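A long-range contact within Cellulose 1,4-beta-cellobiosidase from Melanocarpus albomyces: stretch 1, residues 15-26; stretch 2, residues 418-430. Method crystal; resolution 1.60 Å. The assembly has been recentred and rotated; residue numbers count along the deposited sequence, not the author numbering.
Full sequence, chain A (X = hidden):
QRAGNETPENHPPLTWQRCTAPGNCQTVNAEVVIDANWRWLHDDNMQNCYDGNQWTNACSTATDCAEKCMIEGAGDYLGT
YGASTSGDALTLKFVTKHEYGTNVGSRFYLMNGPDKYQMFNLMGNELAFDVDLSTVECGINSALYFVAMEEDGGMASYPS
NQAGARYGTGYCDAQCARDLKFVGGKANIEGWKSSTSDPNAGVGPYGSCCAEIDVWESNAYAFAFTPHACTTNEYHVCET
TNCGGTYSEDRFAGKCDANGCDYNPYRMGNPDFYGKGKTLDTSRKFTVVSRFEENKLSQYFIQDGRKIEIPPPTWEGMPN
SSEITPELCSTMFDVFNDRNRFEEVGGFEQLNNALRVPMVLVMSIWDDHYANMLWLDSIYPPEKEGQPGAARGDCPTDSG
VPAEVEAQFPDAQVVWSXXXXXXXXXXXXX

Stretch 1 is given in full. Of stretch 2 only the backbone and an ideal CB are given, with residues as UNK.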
# COMPACT_ATOMS: atom_id res chain seq x y z
N THR A 15 -16.87 10.19 -0.42
CA THR A 15 -16.61 11.56 -0.01
C THR A 15 -15.30 11.66 0.79
O THR A 15 -14.94 10.75 1.53
CB THR A 15 -17.70 12.18 0.88
OG1 THR A 15 -17.73 11.48 2.13
CG2 THR A 15 -19.07 12.05 0.24
N TRP A 16 -14.66 12.79 0.60
CA TRP A 16 -13.49 13.25 1.33
C TRP A 16 -13.43 14.76 1.22
O TRP A 16 -14.26 15.40 0.56
CB TRP A 16 -12.22 12.59 0.81
CG TRP A 16 -11.70 13.15 -0.48
CD1 TRP A 16 -12.12 12.79 -1.73
CD2 TRP A 16 -10.69 14.15 -0.66
NE1 TRP A 16 -11.43 13.51 -2.68
CE2 TRP A 16 -10.55 14.34 -2.05
CE3 TRP A 16 -9.89 14.90 0.20
CZ2 TRP A 16 -9.65 15.25 -2.61
CZ3 TRP A 16 -9.00 15.80 -0.35
CH2 TRP A 16 -8.89 15.97 -1.74
N GLN A 17 -12.43 15.37 1.86
CA GLN A 17 -12.44 16.83 1.79
C GLN A 17 -11.05 17.43 1.98
O GLN A 17 -10.09 16.74 2.30
CB GLN A 17 -13.38 17.40 2.85
CG GLN A 17 -13.09 17.01 4.29
CD GLN A 17 -14.36 17.04 5.12
OE1 GLN A 17 -14.32 17.19 6.34
NE2 GLN A 17 -15.49 16.90 4.44
N ARG A 18 -11.01 18.74 1.78
CA ARG A 18 -9.85 19.57 2.05
C ARG A 18 -10.19 20.55 3.17
O ARG A 18 -11.33 21.00 3.28
CB ARG A 18 -9.40 20.31 0.79
CG ARG A 18 -10.23 20.00 -0.44
CD ARG A 18 -9.38 19.91 -1.70
NE ARG A 18 -9.71 18.75 -2.51
CZ ARG A 18 -10.05 18.73 -3.78
NH1 ARG A 18 -10.13 19.85 -4.48
NH2 ARG A 18 -10.32 17.57 -4.38
N CYS A 19 -9.22 20.87 4.02
CA CYS A 19 -9.47 21.79 5.12
C CYS A 19 -8.48 22.94 5.11
O CYS A 19 -7.29 22.73 5.36
CB CYS A 19 -9.36 21.07 6.46
SG CYS A 19 -10.34 19.56 6.59
N THR A 20 -8.95 24.16 4.82
CA THR A 20 -7.96 25.23 4.74
C THR A 20 -7.48 25.64 6.13
O THR A 20 -6.33 26.04 6.32
CB THR A 20 -8.52 26.44 3.97
OG1 THR A 20 -9.42 27.13 4.84
CG2 THR A 20 -9.29 25.98 2.74
N ALA A 21 -8.35 25.52 7.12
CA ALA A 21 -8.03 25.89 8.50
C ALA A 21 -8.75 24.97 9.48
O ALA A 21 -9.68 24.24 9.08
CB ALA A 21 -8.38 27.36 8.68
N PRO A 22 -8.39 24.94 10.76
CA PRO A 22 -8.89 23.93 11.69
C PRO A 22 -10.40 23.76 11.83
O PRO A 22 -10.82 22.76 12.43
CB PRO A 22 -8.38 24.41 13.06
CG PRO A 22 -7.95 25.82 12.85
CD PRO A 22 -7.43 25.84 11.44
N GLY A 23 -11.25 24.65 11.35
CA GLY A 23 -12.69 24.39 11.46
C GLY A 23 -13.31 24.56 10.08
O GLY A 23 -14.51 24.74 9.90
N ASN A 24 -12.45 24.50 9.07
CA ASN A 24 -12.88 24.74 7.70
C ASN A 24 -12.57 23.53 6.83
O ASN A 24 -11.43 23.37 6.38
CB ASN A 24 -12.22 26.02 7.18
CG ASN A 24 -12.43 27.20 8.11
OD1 ASN A 24 -13.56 27.64 8.34
ND2 ASN A 24 -11.35 27.73 8.68
N CYS A 25 -13.57 22.69 6.60
CA CYS A 25 -13.46 21.54 5.71
C CYS A 25 -14.69 21.51 4.80
O CYS A 25 -15.70 22.15 5.13
CB CYS A 25 -13.32 20.22 6.46
SG CYS A 25 -11.97 20.13 7.66
N GLN A 26 -14.61 20.79 3.69
CA GLN A 26 -15.74 20.74 2.75
C GLN A 26 -15.49 19.65 1.71
O GLN A 26 -14.35 19.50 1.27
CB GLN A 26 -15.97 22.08 2.06
CG GLN A 26 -16.65 21.98 0.71
CD GLN A 26 -18.16 22.04 0.82
OE1 GLN A 26 -18.74 21.37 1.67
NE2 GLN A 26 -18.80 22.84 -0.03
N UNK A 418 -13.52 9.26 6.50
CA UNK A 418 -13.28 10.67 6.80
C UNK A 418 -11.89 11.09 6.37
O UNK A 418 -11.13 11.66 7.16
CB UNK A 418 -13.47 10.94 8.29
N UNK A 419 -11.51 10.84 5.12
CA UNK A 419 -10.19 11.27 4.68
C UNK A 419 -10.15 12.77 4.42
O UNK A 419 -10.84 13.27 3.53
CB UNK A 419 -9.78 10.51 3.42
N UNK A 420 -9.35 13.46 5.22
CA UNK A 420 -9.15 14.90 5.07
C UNK A 420 -7.66 15.16 4.82
O UNK A 420 -6.80 14.36 5.19
CB UNK A 420 -9.64 15.66 6.31
N UNK A 421 -7.39 16.28 4.18
CA UNK A 421 -6.03 16.70 3.85
C UNK A 421 -6.01 18.21 3.64
O UNK A 421 -7.03 18.78 3.24
CB UNK A 421 -5.52 15.97 2.61
N UNK A 422 -4.87 18.82 3.90
CA UNK A 422 -4.65 20.25 3.71
C UNK A 422 -3.36 20.67 4.39
O UNK A 422 -2.60 19.78 4.80
CB UNK A 422 -5.83 21.06 4.25
N UNK A 423 -3.08 21.97 4.50
CA UNK A 423 -1.87 22.43 5.19
C UNK A 423 -1.76 21.81 6.58
O UNK A 423 -2.73 21.30 7.14
CB UNK A 423 -1.86 23.96 5.30
N UNK A 424 -0.57 21.85 7.16
CA UNK A 424 -0.55 21.29 8.53
C UNK A 424 -1.38 22.23 9.40
O UNK A 424 -1.38 23.43 9.11
CB UNK A 424 0.87 21.14 9.07
N UNK A 425 -2.05 21.70 10.40
CA UNK A 425 -2.84 22.41 11.39
C UNK A 425 -4.30 22.53 11.00
O UNK A 425 -5.15 22.84 11.85
CB UNK A 425 -2.25 23.80 11.62
N UNK A 426 -4.52 22.26 9.73
CA UNK A 426 -5.76 22.43 9.00
C UNK A 426 -6.71 21.24 8.99
O UNK A 426 -7.92 21.47 8.82
CB UNK A 426 -5.42 22.79 7.55
N UNK A 427 -6.28 20.00 9.16
CA UNK A 427 -7.23 18.87 9.15
C UNK A 427 -7.85 18.71 10.53
O UNK A 427 -9.06 18.87 10.71
CB UNK A 427 -6.54 17.57 8.73
N UNK A 428 -7.06 18.41 11.56
CA UNK A 428 -7.65 18.46 12.90
C UNK A 428 -7.05 19.64 13.68
O UNK A 428 -5.93 20.08 13.39
CB UNK A 428 -7.42 17.14 13.65
N UNK A 429 -7.82 20.12 14.63
CA UNK A 429 -7.62 21.22 15.54
C UNK A 429 -6.53 20.96 16.57
O UNK A 429 -6.60 21.44 17.71
CB UNK A 429 -8.94 21.54 16.25
N UNK A 430 -5.51 20.20 16.19
CA UNK A 430 -4.46 19.82 17.12
C UNK A 430 -3.09 19.91 16.47
O UNK A 430 -2.14 19.37 17.08
OXT UNK A 430 -2.97 20.48 15.37
CB UNK A 430 -4.70 18.40 17.65

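Position 418 lies within a strand that starts before this stretch, its CA-to-CB bond pointing away and its phi a positive 43°, tolerated best by glycine, asparagine or aspartate. It is N418, and its OD1 will accept a bond from a neighbour on its own strand.

Position 419 points sideways, its ideal CB 4.1 Å from W16 CB, so an aliphatic or other apolar side chain suits. I419 fills it. Its backbone does more: Q17 N donates to I419 O (3.1 Å), and a water links the strands, accepting from I419 N (2.8 Å) and donating to T15 O (2.5 Å), in place of a direct bond.

At 420 the CB lies on the same sheet face as Q17, 4.0 Å from C19 SG and near the C19–C25 disulfide. A long side chain could lie along the sulfurs; a polar end could also approach the Q17 amide. The residue is R420. C25 SG lies over one face of its guanidinium, 4.5 Å from R420 NE, and R420 NE donates to N418 OD1 (3.1 Å).

Position 421 turns to the other face, that of R18, with its CB 4.6 Å from W16 CZ3. Large apolar groups would fit. F421 is found, though its ring leads away from stretch 1. The backbone pairs through two bonds: F421 N gives a weak one to Q17 O (3.3 Å), and C19 N donates to F421 O (3.1 Å).

At position 422 a phi of 168° is rarely adopted by a residue with a CB. Consistent with this, an ideal CB would sit 2.5 Å from C19 O, a clash. Glycine is the natural reading, and G422 is there.

Position 423 points sideways; its phi of -52° makes proline a good candidate. P423 brings its CD to 3.7 Å from C19 O and is the first residue of a type II turn.

Position 424 is out of reach and little constrained from here; it is I424. At 425 the positive phi of 93° favours glycine, as the third place of such a turn often does: G425.

Position 426 lies beside the carbonyls of C19 and T20, so a small side chain with a donor is apt. S426 places OG 2.7 Å from C19 O and equally 2.7 Å from P423 O; which carbonyl receives its proton is open.

Position 427 points away, allowing many choices; T427 bonds elsewhere in the structure. Position 428 also points away, stretch 1 setting no limit: Y428. At 429 the CB is 4.3 Å from P22 CB, where small or polar groups would fit; D429 OD1 rests 3.7 Å from P22 CB. Position 430, pointing away and equally unrestricted, is F430.

Stretch 2 418-430: NIRFGPIGSTYDF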
# COMPACT_ATOMS: atom_id res chain seq x y z
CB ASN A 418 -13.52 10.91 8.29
CG ASN A 418 -13.34 12.35 8.72
OD1 ASN A 418 -12.93 13.20 7.93
ND2 ASN A 418 -13.63 12.63 9.99
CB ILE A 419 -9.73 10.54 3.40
CG1 ILE A 419 -9.53 9.04 3.61
CG2 ILE A 419 -8.49 11.21 2.84
CD1 ILE A 419 -9.89 8.23 2.38
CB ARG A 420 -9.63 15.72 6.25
CG ARG A 420 -10.02 15.01 7.53
CD ARG A 420 -10.40 15.99 8.64
NE ARG A 420 -11.81 15.86 9.00
CZ ARG A 420 -12.45 16.29 10.07
NH1 ARG A 420 -11.86 16.97 11.05
NH2 ARG A 420 -13.75 16.04 10.17
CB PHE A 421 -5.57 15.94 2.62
CG PHE A 421 -4.12 15.96 2.20
CD1 PHE A 421 -3.21 15.05 2.71
CD2 PHE A 421 -3.66 16.90 1.29
CE1 PHE A 421 -1.88 15.06 2.33
CE2 PHE A 421 -2.34 16.92 0.88
CZ PHE A 421 -1.45 15.99 1.39
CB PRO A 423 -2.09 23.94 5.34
CG PRO A 423 -2.95 24.28 4.18
CD PRO A 423 -3.87 23.10 3.98
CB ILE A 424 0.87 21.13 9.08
CG1 ILE A 424 1.62 19.91 8.52
CG2 ILE A 424 0.87 21.08 10.60
CD1 ILE A 424 2.95 20.25 7.88
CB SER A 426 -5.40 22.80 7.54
OG SER A 426 -5.34 21.61 6.77
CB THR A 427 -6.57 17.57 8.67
OG1 THR A 427 -5.55 17.12 9.56
CG2 THR A 427 -5.85 17.79 7.33
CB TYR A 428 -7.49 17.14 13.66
CG TYR A 428 -8.43 16.06 13.14
CD1 TYR A 428 -8.09 15.33 12.01
CD2 TYR A 428 -9.65 15.79 13.76
CE1 TYR A 428 -8.91 14.35 11.50
CE2 TYR A 428 -10.48 14.81 13.25
CZ TYR A 428 -10.11 14.10 12.13
OH TYR A 428 -10.94 13.12 11.63
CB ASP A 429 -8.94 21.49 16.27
CG ASP A 429 -9.23 22.95 16.52
OD1 ASP A 429 -8.26 23.72 16.69
OD2 ASP A 429 -10.42 23.32 16.57
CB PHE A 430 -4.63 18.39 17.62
CG PHE A 430 -5.62 18.17 18.74
CD1 PHE A 430 -6.90 17.73 18.46
CD2 PHE A 430 -5.26 18.40 20.05
CE1 PHE A 430 -7.81 17.51 19.47
CE2 PHE A 430 -6.17 18.18 21.07
CZ PHE A 430 -7.44 17.73 20.79
O HOH W 1 -13.34 9.82 3.27
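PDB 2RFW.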